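Local coordinates for isocitrate dehydrogenase [NAD] subunit 2 (PDB 3BLX), which forms, with a second type of subunit, the octameric mitochondrial enzyme that oxidises and decarboxylates isocitrate to 2-oxoglutarate with NAD+ in the citric acid cycle, at residues Gly33-Lys38 with Asp286-Asp291. Sequence-based numbering, arbitrary orientation.
Sequences GPEISK and DIAGQD
Glu35, in the first turn of helix 33-45, reaches across to the loop 288-291 and is the residue of 33-38 that makes the contact. Its chain runs straight out beyond CG (chi2 -166°), which sets the carboxylate against the backbone of the loop. The close part is one bond: Gly289 N donates to Glu35 OE2 at 2.7 Å, approaching from the syn side and 25° out of the carboxylate plane, with an N-H...O angle of 149°. The loop turns at Gly289, whose N-H faces the helix. The other carboxylate oxygen faces Asp291: Glu35 OE1 lies 3.3 Å from Asp291 CA, and Asp291 OD2 stands 3.6 Å from the same OE1, two like charges that probably raise the proton affinity of one of the acids. Asp291 OD1 is hydrogen-bonded to Ser344 OG, in helix 343-352. On the loose side CB of Gln290 points away from helix 33-45 and Gly289 is exposed to solvent. Helix 343-352 borders the contact, Thr343 touching both Glu35 and Asp291. This surface contact, away from the annotated sites, thus ties the start of helix 33-45 to the loop between strand 275-279 and helix 296-309.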
ATOM      1  N   GLY B  33      -4.843  31.195  39.208  1.00 56.37           N
ATOM      2  CA  GLY B  33      -6.204  31.428  39.660  1.00 51.45           C
ATOM      3  C   GLY B  33      -6.290  31.903  41.094  1.00 64.06           C
ATOM      4  O   GLY B  33      -6.775  32.999  41.355  1.00 66.27           O
ATOM      5  N   PRO B  34      -5.810  31.082  42.035  1.00 82.19           N
ATOM      6  CA  PRO B  34      -5.823  31.421  43.463  1.00 79.65           C
ATOM      7  C   PRO B  34      -5.370  32.855  43.760  1.00 73.54           C
ATOM      8  O   PRO B  34      -6.150  33.588  44.351  1.00 53.61           O
ATOM      9  CB  PRO B  34      -4.844  30.413  44.066  1.00 59.02           C
ATOM     10  CG  PRO B  34      -4.963  29.237  43.192  1.00 75.72           C
ATOM     11  CD  PRO B  34      -5.198  29.763  41.800  1.00 87.02           C
ATOM     12  N   GLU B  35      -4.160  33.242  43.356  1.00 71.43           N
ATOM     13  CA  GLU B  35      -3.611  34.558  43.719  1.00 68.97           C
ATOM     14  C   GLU B  35      -4.326  35.727  43.055  1.00 67.75           C
ATOM     15  O   GLU B  35      -4.317  36.838  43.563  1.00 64.49           O
ATOM     16  CB  GLU B  35      -2.094  34.639  43.468  1.00 52.78           C
ATOM     17  CG  GLU B  35      -1.605  33.790  42.303  1.00 90.88           C
ATOM     18  CD  GLU B  35      -0.085  33.622  42.279  1.00 86.14           C
ATOM     19  OE1 GLU B  35       0.615  34.439  42.910  1.00 80.85           O
ATOM     20  OE2 GLU B  35       0.410  32.673  41.630  1.00 68.43           O
ATOM     21  N   ILE B  36      -4.967  35.477  41.930  1.00 68.86           N
ATOM     22  CA  ILE B  36      -5.718  36.527  41.271  1.00 61.11           C
ATOM     23  C   ILE B  36      -7.085  36.686  41.918  1.00 52.95           C
ATOM     24  O   ILE B  36      -7.628  37.772  41.981  1.00 48.94           O
ATOM     25  CB  ILE B  36      -5.842  36.239  39.782  1.00 66.14           C
ATOM     26  CG1 ILE B  36      -4.541  36.600  39.090  1.00 58.60           C
ATOM     27  CG2 ILE B  36      -6.962  37.017  39.159  1.00 75.09           C
ATOM     28  CD1 ILE B  36      -4.627  36.431  37.600  1.00 94.12           C
ATOM     29  N   SER B  37      -7.640  35.590  42.408  1.00 63.77           N
ATOM     30  CA  SER B  37      -8.916  35.667  43.108  1.00 66.29           C
ATOM     31  C   SER B  37      -8.713  36.358  44.440  1.00 81.81           C
ATOM     32  O   SER B  37      -9.577  37.095  44.910  1.00 74.47           O
ATOM     33  CB  SER B  37      -9.489  34.269  43.336  1.00 77.86           C
ATOM     34  OG  SER B  37      -9.682  33.585  42.109  1.00 71.48           O
ATOM     35  N   LYS B  38      -7.557  36.108  45.050  1.00 95.51           N
ATOM     36  CA  LYS B  38      -7.245  36.672  46.360  1.00 84.79           C
ATOM     37  C   LYS B  38      -7.270  38.173  46.225  1.00 77.90           C
ATOM     38  O   LYS B  38      -7.852  38.859  47.051  1.00 70.60           O
ATOM     39  CB  LYS B  38      -5.870  36.202  46.840  1.00 84.62           C
ATOM     40  CG  LYS B  38      -5.555  36.469  48.310  1.00 66.54           C
ATOM     41  CD  LYS B  38      -4.460  35.522  48.775  1.00 81.17           C
ATOM     42  CE  LYS B  38      -4.139  35.723  50.230  1.00 69.30           C
ATOM     43  NZ  LYS B  38      -2.973  36.600  50.464  1.00 82.52           N
ATOM     44  N   ASP B 286       3.286  27.920  34.817  1.00 80.40           N
ATOM     45  CA  ASP B 286       4.710  28.123  34.964  1.00 82.73           C
ATOM     46  C   ASP B 286       5.047  29.482  35.603  1.00 94.09           C
ATOM     47  O   ASP B 286       6.220  29.809  35.791  1.00100.35           O
ATOM     48  CB  ASP B 286       5.371  27.944  33.594  1.00 98.80           C
ATOM     49  CG  ASP B 286       4.364  28.057  32.429  1.00118.79           C
ATOM     50  OD1 ASP B 286       3.551  29.022  32.401  1.00 97.20           O
ATOM     51  OD2 ASP B 286       4.396  27.177  31.531  1.00 98.52           O
ATOM     52  N   ILE B 287       4.018  30.265  35.946  1.00 86.27           N
ATOM     53  CA  ILE B 287       4.204  31.540  36.646  1.00 67.10           C
ATOM     54  C   ILE B 287       3.360  31.574  37.917  1.00 73.42           C
ATOM     55  O   ILE B 287       3.252  32.594  38.602  1.00 63.62           O
ATOM     56  CB  ILE B 287       3.885  32.770  35.752  1.00 76.08           C
ATOM     57  CG1 ILE B 287       4.631  33.979  36.275  1.00 84.00           C
ATOM     58  CG2 ILE B 287       2.394  33.094  35.706  1.00 69.23           C
ATOM     59  CD1 ILE B 287       6.077  33.676  36.559  1.00101.13           C
ATOM     60  N   ALA B 288       2.764  30.437  38.240  1.00 86.66           N
ATOM     61  CA  ALA B 288       1.958  30.326  39.450  1.00 69.97           C
ATOM     62  C   ALA B 288       2.824  30.248  40.705  1.00 87.24           C
ATOM     63  O   ALA B 288       3.930  29.688  40.689  1.00 76.62           O
ATOM     64  CB  ALA B 288       1.045  29.134  39.370  1.00 66.80           C
ATOM     65  N   GLY B 289       2.305  30.821  41.788  1.00 88.46           N
ATOM     66  CA  GLY B 289       2.999  30.871  43.060  1.00 75.89           C
ATOM     67  C   GLY B 289       4.022  31.980  43.147  1.00 77.07           C
ATOM     68  O   GLY B 289       4.194  32.569  44.209  1.00 65.24           O
ATOM     69  N   GLN B 290       4.690  32.261  42.027  1.00 80.55           N
ATOM     70  CA  GLN B 290       5.775  33.245  41.976  1.00 73.39           C
ATOM     71  C   GLN B 290       5.305  34.707  42.159  1.00 81.09           C
ATOM     72  O   GLN B 290       6.119  35.630  42.158  1.00 63.03           O
ATOM     73  CB  GLN B 290       6.603  33.080  40.687  1.00 73.03           C
ATOM     74  CG  GLN B 290       6.970  31.638  40.343  1.00 69.95           C
ATOM     75  CD  GLN B 290       7.846  31.536  39.102  1.00 88.49           C
ATOM     76  OE1 GLN B 290       8.425  32.526  38.651  1.00 84.85           O
ATOM     77  NE2 GLN B 290       7.950  30.330  38.550  1.00 99.83           N
ATOM     78  N   ASP B 291       3.995  34.903  42.321  1.00 87.42           N
ATOM     79  CA  ASP B 291       3.409  36.227  42.550  1.00 68.41           C
ATOM     80  C   ASP B 291       3.562  37.216  41.381  1.00 82.51           C
ATOM     81  O   ASP B 291       3.620  38.429  41.585  1.00 68.25           O
ATOM     82  CB  ASP B 291       3.994  36.845  43.818  1.00 74.39           C
ATOM     83  CG  ASP B 291       2.965  37.638  44.611  1.00 99.08           C
ATOM     84  OD1 ASP B 291       3.174  38.853  44.823  1.00 75.41           O
ATOM     85  OD2 ASP B 291       1.938  37.040  45.015  1.00107.97           O
TER